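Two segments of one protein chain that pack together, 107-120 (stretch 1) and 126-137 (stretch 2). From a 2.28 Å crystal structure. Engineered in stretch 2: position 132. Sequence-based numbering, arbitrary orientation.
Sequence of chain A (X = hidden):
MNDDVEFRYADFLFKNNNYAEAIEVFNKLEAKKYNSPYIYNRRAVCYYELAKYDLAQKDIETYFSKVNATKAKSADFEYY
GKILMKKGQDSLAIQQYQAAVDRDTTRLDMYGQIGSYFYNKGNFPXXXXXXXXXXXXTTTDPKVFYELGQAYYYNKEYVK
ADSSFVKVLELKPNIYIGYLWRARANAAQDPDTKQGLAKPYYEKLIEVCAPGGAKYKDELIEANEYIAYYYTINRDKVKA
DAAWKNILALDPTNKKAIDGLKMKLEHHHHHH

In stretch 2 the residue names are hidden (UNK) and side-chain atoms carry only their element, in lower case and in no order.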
ATOM      1  N   ARG A 107     -10.166   6.992 -12.909  1.00 45.60           N
ATOM      2  CA  ARG A 107      -9.836   6.025 -11.867  1.00 44.32           C
ATOM      3  C   ARG A 107      -8.493   5.347 -12.163  1.00 42.30           C
ATOM      4  O   ARG A 107      -8.392   4.120 -12.179  1.00 43.96           O
ATOM      5  CB  ARG A 107     -10.939   4.968 -11.760  1.00 43.54           C
ATOM      6  CG  ARG A 107     -12.278   5.484 -11.247  1.00 43.31           C
ATOM      7  CD  ARG A 107     -12.147   6.080  -9.845  1.00 42.09           C
ATOM      8  NE  ARG A 107     -11.611   5.122  -8.882  1.00 45.01           N
ATOM      9  CZ  ARG A 107     -12.259   4.047  -8.448  1.00 48.50           C
ATOM     10  NH1 ARG A 107     -13.486   3.781  -8.888  1.00 45.15           N
ATOM     11  NH2 ARG A 107     -11.676   3.231  -7.575  1.00 44.36           N
ATOM     12  N   LEU A 108      -7.463   6.155 -12.391  1.00 23.97           N
ATOM     13  CA  LEU A 108      -6.133   5.639 -12.684  1.00 38.92           C
ATOM     14  C   LEU A 108      -5.602   4.744 -11.579  1.00 41.77           C
ATOM     15  O   LEU A 108      -4.653   3.990 -11.788  1.00 40.11           O
ATOM     16  CB  LEU A 108      -5.156   6.788 -12.902  1.00 42.15           C
ATOM     17  CG  LEU A 108      -5.417   7.642 -14.144  1.00 39.37           C
ATOM     18  CD1 LEU A 108      -4.357   8.727 -14.230  1.00 38.95           C
ATOM     19  CD2 LEU A 108      -5.390   6.773 -15.396  1.00 24.29           C
ATOM     20  N   ASP A 109      -6.207   4.826 -10.400  1.00 38.26           N
ATOM     21  CA  ASP A 109      -5.765   4.004  -9.288  1.00 29.58           C
ATOM     22  C   ASP A 109      -5.996   2.512  -9.555  1.00 32.66           C
ATOM     23  O   ASP A 109      -5.357   1.667  -8.924  1.00 23.84           O
ATOM     24  CB  ASP A 109      -6.435   4.466  -7.980  1.00 31.68           C
ATOM     25  CG  ASP A 109      -7.948   4.561  -8.081  1.00 38.26           C
ATOM     26  OD1 ASP A 109      -8.463   5.041  -9.111  1.00 42.95           O
ATOM     27  OD2 ASP A 109      -8.627   4.170  -7.111  1.00 45.61           O
HETATM   28  N   MSE A 110      -6.885   2.181 -10.501  1.00 30.23           N
HETATM   29  CA  MSE A 110      -7.147   0.776 -10.856  1.00 30.77           C
HETATM   30  C   MSE A 110      -5.867   0.173 -11.434  1.00 33.70           C
HETATM   31  O   MSE A 110      -5.551  -1.001 -11.218  1.00 28.94           O
HETATM   32  CB  MSE A 110      -8.271   0.653 -11.901  1.00 31.93           C
HETATM   33  CG  MSE A 110      -9.649   0.995 -11.390  1.00 32.94           C
HETATM   34 SE   MSE A 110     -10.034  -0.009  -9.796  0.71 37.09          SE
HETATM   35  CE  MSE A 110     -11.215  -1.310 -10.506  1.00 21.23           C
ATOM     36  N   TYR A 111      -5.131   0.966 -12.197  1.00 23.01           N
ATOM     37  CA  TYR A 111      -3.887   0.455 -12.746  1.00 24.03           C
ATOM     38  C   TYR A 111      -2.925   0.213 -11.594  1.00 33.68           C
ATOM     39  O   TYR A 111      -2.096  -0.702 -11.633  1.00 28.58           O
ATOM     40  CB  TYR A 111      -3.313   1.442 -13.758  1.00 30.79           C
ATOM     41  CG  TYR A 111      -4.176   1.552 -14.996  1.00 46.53           C
ATOM     42  CD1 TYR A 111      -4.637   0.399 -15.641  1.00 48.00           C
ATOM     43  CD2 TYR A 111      -4.500   2.792 -15.552  1.00 40.38           C
ATOM     44  CE1 TYR A 111      -5.392   0.467 -16.807  1.00 34.66           C
ATOM     45  CE2 TYR A 111      -5.259   2.873 -16.735  1.00 36.41           C
ATOM     46  CZ  TYR A 111      -5.693   1.699 -17.352  1.00 36.54           C
ATOM     47  OH  TYR A 111      -6.383   1.726 -18.543  1.00 36.59           O
ATOM     48  N   GLY A 112      -3.057   1.024 -10.550  1.00 26.74           N
ATOM     49  CA  GLY A 112      -2.202   0.847  -9.388  1.00 28.84           C
ATOM     50  C   GLY A 112      -2.553  -0.461  -8.702  1.00 25.44           C
ATOM     51  O   GLY A 112      -1.694  -1.127  -8.133  1.00 28.69           O
ATOM     52  N   GLN A 113      -3.832  -0.818  -8.763  1.00 24.48           N
ATOM     53  CA  GLN A 113      -4.340  -2.053  -8.170  1.00 22.76           C
ATOM     54  C   GLN A 113      -3.816  -3.261  -8.927  1.00 25.41           C
ATOM     55  O   GLN A 113      -3.448  -4.277  -8.336  1.00 22.73           O
ATOM     56  CB  GLN A 113      -5.869  -2.086  -8.220  1.00 32.16           C
ATOM     57  CG  GLN A 113      -6.553  -1.267  -7.157  1.00 44.41           C
ATOM     58  CD  GLN A 113      -6.152  -1.703  -5.783  1.00 45.68           C
ATOM     59  OE1 GLN A 113      -5.284  -1.103  -5.163  1.00 48.61           O
ATOM     60  NE2 GLN A 113      -6.766  -2.773  -5.300  1.00 44.54           N
ATOM     61  N   ILE A 114      -3.777  -3.141 -10.248  1.00 23.88           N
ATOM     62  CA  ILE A 114      -3.315  -4.237 -11.079  1.00 20.18           C
ATOM     63  C   ILE A 114      -1.808  -4.421 -10.932  1.00 26.41           C
ATOM     64  O   ILE A 114      -1.310  -5.547 -10.883  1.00 32.52           O
ATOM     65  CB  ILE A 114      -3.697  -3.997 -12.541  1.00 18.81           C
ATOM     66  CG1 ILE A 114      -5.228  -3.889 -12.647  1.00 14.04           C
ATOM     67  CG2 ILE A 114      -3.166  -5.118 -13.399  1.00 17.19           C
ATOM     68  CD1 ILE A 114      -5.786  -3.788 -14.065  1.00 23.88           C
ATOM     69  N   GLY A 115      -1.086  -3.306 -10.838  1.00 24.09           N
ATOM     70  CA  GLY A 115       0.356  -3.369 -10.673  1.00 31.40           C
ATOM     71  C   GLY A 115       0.723  -3.993  -9.340  1.00 32.28           C
ATOM     72  O   GLY A 115       1.567  -4.897  -9.279  1.00 28.24           O
ATOM     73  N   SER A 116       0.110  -3.512  -8.261  1.00 21.75           N
ATOM     74  CA  SER A 116       0.390  -4.062  -6.948  1.00 22.29           C
ATOM     75  C   SER A 116       0.207  -5.567  -6.991  1.00 27.86           C
ATOM     76  O   SER A 116       1.011  -6.303  -6.408  1.00 25.18           O
ATOM     77  CB  SER A 116      -0.548  -3.471  -5.905  1.00 20.81           C
ATOM     78  OG  SER A 116      -0.308  -2.087  -5.758  1.00 29.94           O
ATOM     79  N   TYR A 117      -0.841  -6.024  -7.683  1.00 15.98           N
ATOM     80  CA  TYR A 117      -1.111  -7.457  -7.790  1.00 27.96           C
ATOM     81  C   TYR A 117       0.097  -8.216  -8.318  1.00 24.83           C
ATOM     82  O   TYR A 117       0.546  -9.188  -7.725  1.00 29.00           O
ATOM     83  CB  TYR A 117      -2.288  -7.756  -8.728  1.00 32.29           C
ATOM     84  CG  TYR A 117      -2.439  -9.245  -8.975  1.00 23.58           C
ATOM     85  CD1 TYR A 117      -2.990 -10.077  -7.998  1.00 28.25           C
ATOM     86  CD2 TYR A 117      -1.943  -9.835 -10.134  1.00 35.07           C
ATOM     87  CE1 TYR A 117      -3.039 -11.457  -8.163  1.00 32.64           C
ATOM     88  CE2 TYR A 117      -1.984 -11.226 -10.315  1.00 24.89           C
ATOM     89  CZ  TYR A 117      -2.531 -12.030  -9.321  1.00 23.50           C
ATOM     90  OH  TYR A 117      -2.544 -13.409  -9.469  1.00 30.33           O
ATOM     91  N   PHE A 118       0.613  -7.778  -9.450  1.00 20.54           N
ATOM     92  CA  PHE A 118       1.753  -8.453 -10.043  1.00 22.02           C
ATOM     93  C   PHE A 118       3.045  -8.246  -9.239  1.00 27.19           C
ATOM     94  O   PHE A 118       3.977  -9.072  -9.293  1.00 19.19           O
ATOM     95  CB  PHE A 118       1.900  -7.995 -11.499  1.00 19.34           C
ATOM     96  CG  PHE A 118       0.818  -8.525 -12.394  1.00 27.25           C
ATOM     97  CD1 PHE A 118       0.812  -9.861 -12.784  1.00 25.83           C
ATOM     98  CD2 PHE A 118      -0.233  -7.721 -12.778  1.00 35.65           C
ATOM     99  CE1 PHE A 118      -0.227 -10.380 -13.533  1.00 28.62           C
ATOM    100  CE2 PHE A 118      -1.282  -8.242 -13.532  1.00 28.22           C
ATOM    101  CZ  PHE A 118      -1.274  -9.570 -13.906  1.00 22.86           C
ATOM    102  N   TYR A 119       3.087  -7.146  -8.492  1.00 18.65           N
ATOM    103  CA  TYR A 119       4.225  -6.825  -7.641  1.00 22.37           C
ATOM    104  C   TYR A 119       4.275  -7.875  -6.539  1.00 27.70           C
ATOM    105  O   TYR A 119       5.346  -8.393  -6.206  1.00 33.28           O
ATOM    106  CB  TYR A 119       4.047  -5.420  -7.044  1.00 25.07           C
ATOM    107  CG  TYR A 119       4.949  -5.105  -5.879  1.00 26.80           C
ATOM    108  CD1 TYR A 119       4.592  -5.460  -4.579  1.00 31.99           C
ATOM    109  CD2 TYR A 119       6.159  -4.436  -6.070  1.00 25.64           C
ATOM    110  CE1 TYR A 119       5.416  -5.154  -3.496  1.00 30.44           C
ATOM    111  CE2 TYR A 119       6.983  -4.129  -5.004  1.00 33.39           C
ATOM    112  CZ  TYR A 119       6.609  -4.491  -3.719  1.00 35.72           C
ATOM    113  OH  TYR A 119       7.458  -4.206  -2.671  1.00 32.90           O
ATOM    114  N   ASN A 120       3.116  -8.193  -5.979  1.00 25.25           N
ATOM    115  CA  ASN A 120       3.058  -9.196  -4.925  1.00 36.26           C
ATOM    116  C   ASN A 120       3.306 -10.587  -5.490  1.00 43.94           C
ATOM    117  O   ASN A 120       3.604 -11.513  -4.743  1.00 44.24           O
ATOM    118  CB  ASN A 120       1.702  -9.172  -4.198  1.00 30.59           C
ATOM    119  CG  ASN A 120       1.426  -7.845  -3.507  1.00 43.75           C
ATOM    120  OD1 ASN A 120       2.301  -7.281  -2.854  1.00 48.35           O
ATOM    121  ND2 ASN A 120       0.199  -7.352  -3.638  1.00 36.68           N
ATOM    122  N   UNK A 126       5.757  -6.211 -15.233  1.00 18.53           N
ATOM    123  CA  UNK A 126       4.334  -5.996 -15.466  1.00 27.53           C
ATOM    124  C   UNK A 126       3.816  -4.995 -14.425  1.00 37.47           C
ATOM    125  O   UNK A 126       3.136  -4.032 -14.766  1.00 31.45           O
ATOM    126  c   UNK A 126       1.727  -8.909 -15.866  1.00 12.66           C
ATOM    127  c   UNK A 126       2.132  -7.440 -15.826  1.00 19.44           C
ATOM    128  c   UNK A 126       1.980  -6.808 -17.198  1.00 14.43           C
ATOM    129  c   UNK A 126       3.586  -7.333 -15.375  1.00 25.24           C
ATOM    130  N   UNK A 127       4.154  -5.215 -13.156  1.00 21.53           N
ATOM    131  CA  UNK A 127       3.730  -4.323 -12.070  1.00 27.94           C
ATOM    132  C   UNK A 127       4.141  -2.873 -12.343  1.00 30.16           C
ATOM    133  O   UNK A 127       3.340  -1.942 -12.186  1.00 34.58           O
ATOM    134  c   UNK A 127       4.332  -4.789 -10.746  1.00 25.29           C
ATOM    135  N   UNK A 128       5.393  -2.687 -12.751  1.00 23.65           N
ATOM    136  CA  UNK A 128       5.902  -1.365 -13.064  1.00 28.08           C
ATOM    137  C   UNK A 128       5.153  -0.763 -14.242  1.00 41.73           C
ATOM    138  O   UNK A 128       4.766   0.410 -14.199  1.00 35.00           O
ATOM    139  c   UNK A 128       7.386  -1.407 -13.442  1.00 28.39           C
ATOM    140  c   UNK A 128       9.675  -2.041 -12.581  1.00 26.43           C
ATOM    141  c   UNK A 128       8.215  -1.880 -12.251  1.00 31.95           C
ATOM    142  c   UNK A 128       7.832  -0.022 -13.911  1.00 33.73           C
ATOM    143  N   UNK A 129       4.970  -1.556 -15.302  1.00 35.29           N
ATOM    144  CA  UNK A 129       4.268  -1.069 -16.494  1.00 33.51           C
ATOM    145  C   UNK A 129       2.941  -0.439 -16.128  1.00 31.37           C
ATOM    146  O   UNK A 129       2.638   0.683 -16.553  1.00 34.22           O
ATOM    147  c   UNK A 129       3.073  -1.666 -18.631  1.00 30.75           C
ATOM    148  c   UNK A 129       2.161  -2.713 -19.254  1.00 29.68           C
ATOM    149  n   UNK A 129       2.538  -3.990 -19.154  1.00 25.26           N
ATOM    150  o   UNK A 129       1.137  -2.371 -19.840  1.00 31.26           O
ATOM    151  c   UNK A 129       3.981  -2.185 -17.510  1.00 17.08           C
ATOM    152  N   UNK A 130       2.148  -1.170 -15.344  1.00 22.44           N
ATOM    153  CA  UNK A 130       0.840  -0.698 -14.927  1.00 22.73           C
ATOM    154  C   UNK A 130       0.872   0.410 -13.882  1.00 31.59           C
ATOM    155  O   UNK A 130       0.017   1.301 -13.896  1.00 31.29           O
ATOM    156  c   UNK A 130      -0.179  -3.404 -16.430  1.00 32.60           C
ATOM    157  c   UNK A 130      -2.896  -2.902 -16.740  1.00 36.54           C
ATOM    158  c   UNK A 130      -2.251  -3.748 -17.617  1.00 39.52           C
ATOM    159  o   UNK A 130      -2.948  -4.326 -18.651  1.00 35.39           O
ATOM    160  c   UNK A 130      -0.798  -2.544 -15.533  1.00 27.12           C
ATOM    161  c   UNK A 130      -0.007  -1.868 -14.433  1.00 27.09           C
ATOM    162  c   UNK A 130      -2.164  -2.299 -15.697  1.00 37.84           C
ATOM    163  c   UNK A 130      -0.897  -4.006 -17.471  1.00 40.53           C
ATOM    164  N   UNK A 131       1.840   0.356 -12.968  1.00 31.95           N
ATOM    165  CA  UNK A 131       1.945   1.410 -11.969  1.00 32.61           C
ATOM    166  C   UNK A 131       2.294   2.731 -12.665  1.00 32.27           C
ATOM    167  O   UNK A 131       1.883   3.794 -12.217  1.00 30.81           O
ATOM    168  c   UNK A 131       2.451   0.277  -9.729  1.00 19.70           C
ATOM    169  c   UNK A 131       3.000   1.064 -10.919  1.00 18.39           C
ATOM    170 se   UNK A 131       3.864  -0.290  -8.572  0.83 35.85          SE
ATOM    171  c   UNK A 131       2.880  -1.660  -7.600  1.00 27.41           C
ATOM    172  N   UNK A 132       3.031   2.659 -13.772  1.00 31.57           N
ATOM    173  CA  UNK A 132       3.405   3.855 -14.518  1.00 29.70           C
ATOM    174  C   UNK A 132       2.232   4.459 -15.286  1.00 33.01           C
ATOM    175  O   UNK A 132       2.293   5.627 -15.692  1.00 35.70           O
ATOM    176  c   UNK A 132       5.890   3.300 -14.830  1.00 35.91           C
ATOM    177  o   UNK A 132       6.673   2.285 -16.805  1.00 48.34           O
ATOM    178  c   UNK A 132       6.971   3.012 -15.845  1.00 44.85           C
ATOM    179  c   UNK A 132       4.545   3.554 -15.493  1.00 21.04           C
ATOM    180  o   UNK A 132       8.113   3.494 -15.695  1.00 48.89           O
ATOM    181  N   UNK A 133       1.175   3.668 -15.493  1.00 31.15           N
ATOM    182  CA  UNK A 133      -0.023   4.138 -16.199  1.00 32.12           C
ATOM    183  C   UNK A 133      -0.720   5.222 -15.389  1.00 40.24           C
ATOM    184  O   UNK A 133      -1.585   5.924 -15.897  1.00 43.97           O
ATOM    185  c   UNK A 133      -1.500  -0.154 -18.640  1.00 32.18           C
ATOM    186  c   UNK A 133      -1.026   3.002 -16.426  1.00 20.51           C
ATOM    187  c   UNK A 133      -0.662   1.990 -17.527  1.00 19.91           C
ATOM    188  c   UNK A 133      -1.861   1.065 -17.786  1.00 15.36           C
ATOM    189  n   UNK A 133      -0.974   0.184 -19.993  1.00 25.77           N
ATOM    190  N   UNK A 134      -0.356   5.343 -14.117  1.00 30.86           N
ATOM    191  CA  UNK A 134      -0.952   6.361 -13.261  1.00 33.80           C
ATOM    192  C   UNK A 134      -0.221   7.685 -13.420  1.00 33.12           C
ATOM    193  O   UNK A 134      -0.817   8.748 -13.282  1.00 34.90           O
ATOM    194  c   UNK A 134      -1.271   4.153 -10.142  1.00 34.93           C
ATOM    195  o   UNK A 134      -2.055   3.786  -9.281  1.00 35.02           O
ATOM    196  c   UNK A 134      -1.749   4.786 -11.419  1.00 28.13           C
ATOM    197  c   UNK A 134      -0.870   5.944 -11.802  1.00 30.58           C
ATOM    198  n   UNK A 134       0.037   4.011 -10.022  1.00 24.02           N
ATOM    199  N   UNK A 135       1.072   7.609 -13.717  1.00 41.96           N
ATOM    200  CA  UNK A 135       1.888   8.805 -13.866  1.00 40.53           C
ATOM    201  C   UNK A 135       1.434   9.766 -14.956  1.00 50.80           C
ATOM    202  O   UNK A 135       1.301   9.405 -16.126  1.00 59.90           O
ATOM    203  c   UNK A 135       3.879   7.470 -13.078  1.00 41.14           C
ATOM    204  c   UNK A 135       4.236   9.723 -14.056  1.00 28.50           C
ATOM    205  c   UNK A 135       3.374   8.454 -14.132  1.00 39.88           C
ATOM    206  c   UNK A 135       3.823   8.013 -11.682  1.00 50.94           C
ATOM    207  N   UNK A 136       1.197  11.001 -14.535  1.00 42.70           N
ATOM    208  CA  UNK A 136       0.803  12.086 -15.413  1.00 48.27           C
ATOM    209  C   UNK A 136       1.697  13.219 -14.945  1.00 52.24           C
ATOM    210  O   UNK A 136       2.248  13.159 -13.847  1.00 50.45           O
ATOM    211  c   UNK A 136      -0.672  12.454 -15.209  1.00 43.86           C
ATOM    212  n   UNK A 136      -1.338   8.475 -17.403  1.00 53.96           N
ATOM    213  c   UNK A 136      -2.425   9.061 -17.885  1.00 57.12           C
ATOM    214  n   UNK A 136      -3.413   8.328 -18.396  1.00 56.72           N
ATOM    215  c   UNK A 136      -1.512  11.273 -17.277  1.00 57.38           C
ATOM    216  n   UNK A 136      -2.527  10.384 -17.840  1.00 59.01           N
ATOM    217  c   UNK A 136      -1.657  11.425 -15.765  1.00 48.80           C
ATOM    218  N   UNK A 137       1.883  14.255 -15.771  1.00 57.74           N
ATOM    219  CA  UNK A 137       2.742  15.348 -15.309  1.00 65.42           C
ATOM    220  C   UNK A 137       2.056  16.193 -14.233  1.00 66.07           C
ATOM    221  O   UNK A 137       2.506  17.287 -13.904  1.00 70.89           O
ATOM    222  c   UNK A 137       1.538  14.416 -17.193  1.00 63.52           C
ATOM    223  c   UNK A 137       3.020  16.128 -16.590  1.00 70.75           C
ATOM    224  c   UNK A 137       1.785  15.886 -17.411  1.00 71.27           C
TER

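Position 126 carries four carbons forked at the second, one of them over a face of the Phe-118 ring: a leucine. In Leu-126, CD2 lies 3.4 Å from the Phe-118 ring centroid, a close CH-pi contact.

Position 127 has a single side-chain carbon, 3.1 Å from CB to Gly-115 O, so it is alanine. Here the backbones come closest: the CA atoms of Ala-127 and Gly-115 are 3.8 Å apart. An ideal CB on Gly-115 would sit 2.8 Å from Ala-127 O, a clash, so the small pair permits the approach.

Position 128 has four carbons forked at the first, one arm two carbons long, pointing away from stretch 1: Ile-128. Position 129 has three carbons, the third bearing one oxygen and one nitrogen, and makes no contact: Gln-129.

Position 130 shows one carbon, then a six-carbon ring bearing an oxygen. That is tyrosine. Ile-114 CG2 lies over a face of the Tyr-130 ring, 4.1 Å from its centroid, while Tyr-111 CD1 meets Tyr-130 CD1 obliquely at 3.7 Å.

Position 131 is an unbranched chain of two carbons, selenium and a carbon, hence selenomethionine. Its CA-to-CB bond points sideways, but the end comes nearer, placing Met-131 CE 3.4 Å from Ser-116 N.

Position 132 has three carbons, the third with two oxygens, directed away: Glu-132, an engineered residue that takes no part in the contact.

Position 133 runs four carbons in a row to a nitrogen: lysine. The chain of Lys-133 crosses a face of the Tyr-111 ring, CD 3.5 Å from the ring centroid, so its aliphatic part does the packing.

Position 134 has three carbons, the third with one oxygen and one nitrogen, against Gly-112. For Gln-134, OE1 is 2.9 Å from Gly-112 CA, and NE2 donates to Met-131 O at 2.9 Å. An ideal CB on Gly-112 would clash with OE1.

Position 135 has four carbons forked at the first, pointing away: Ile-135. Position 136 has three carbons, a nitrogen, then a carbon with two more nitrogens: Arg-136, its guanidinium face covered by Leu-108 CD1. Position 137 closes three carbons onto its backbone nitrogen: Pro-137, poorly ordered and out of reach.

The rules are legible. Two nearly antiparallel helices, at 167°, approach to 7.4 Å where glycines leave room, and aromatic rings flank that approach with aliphatic groups over their faces. No hydrogen bond crosses; shape holds the 747 Å² contact.

Stretch 2 126-137: LAIQYMEKQIRP
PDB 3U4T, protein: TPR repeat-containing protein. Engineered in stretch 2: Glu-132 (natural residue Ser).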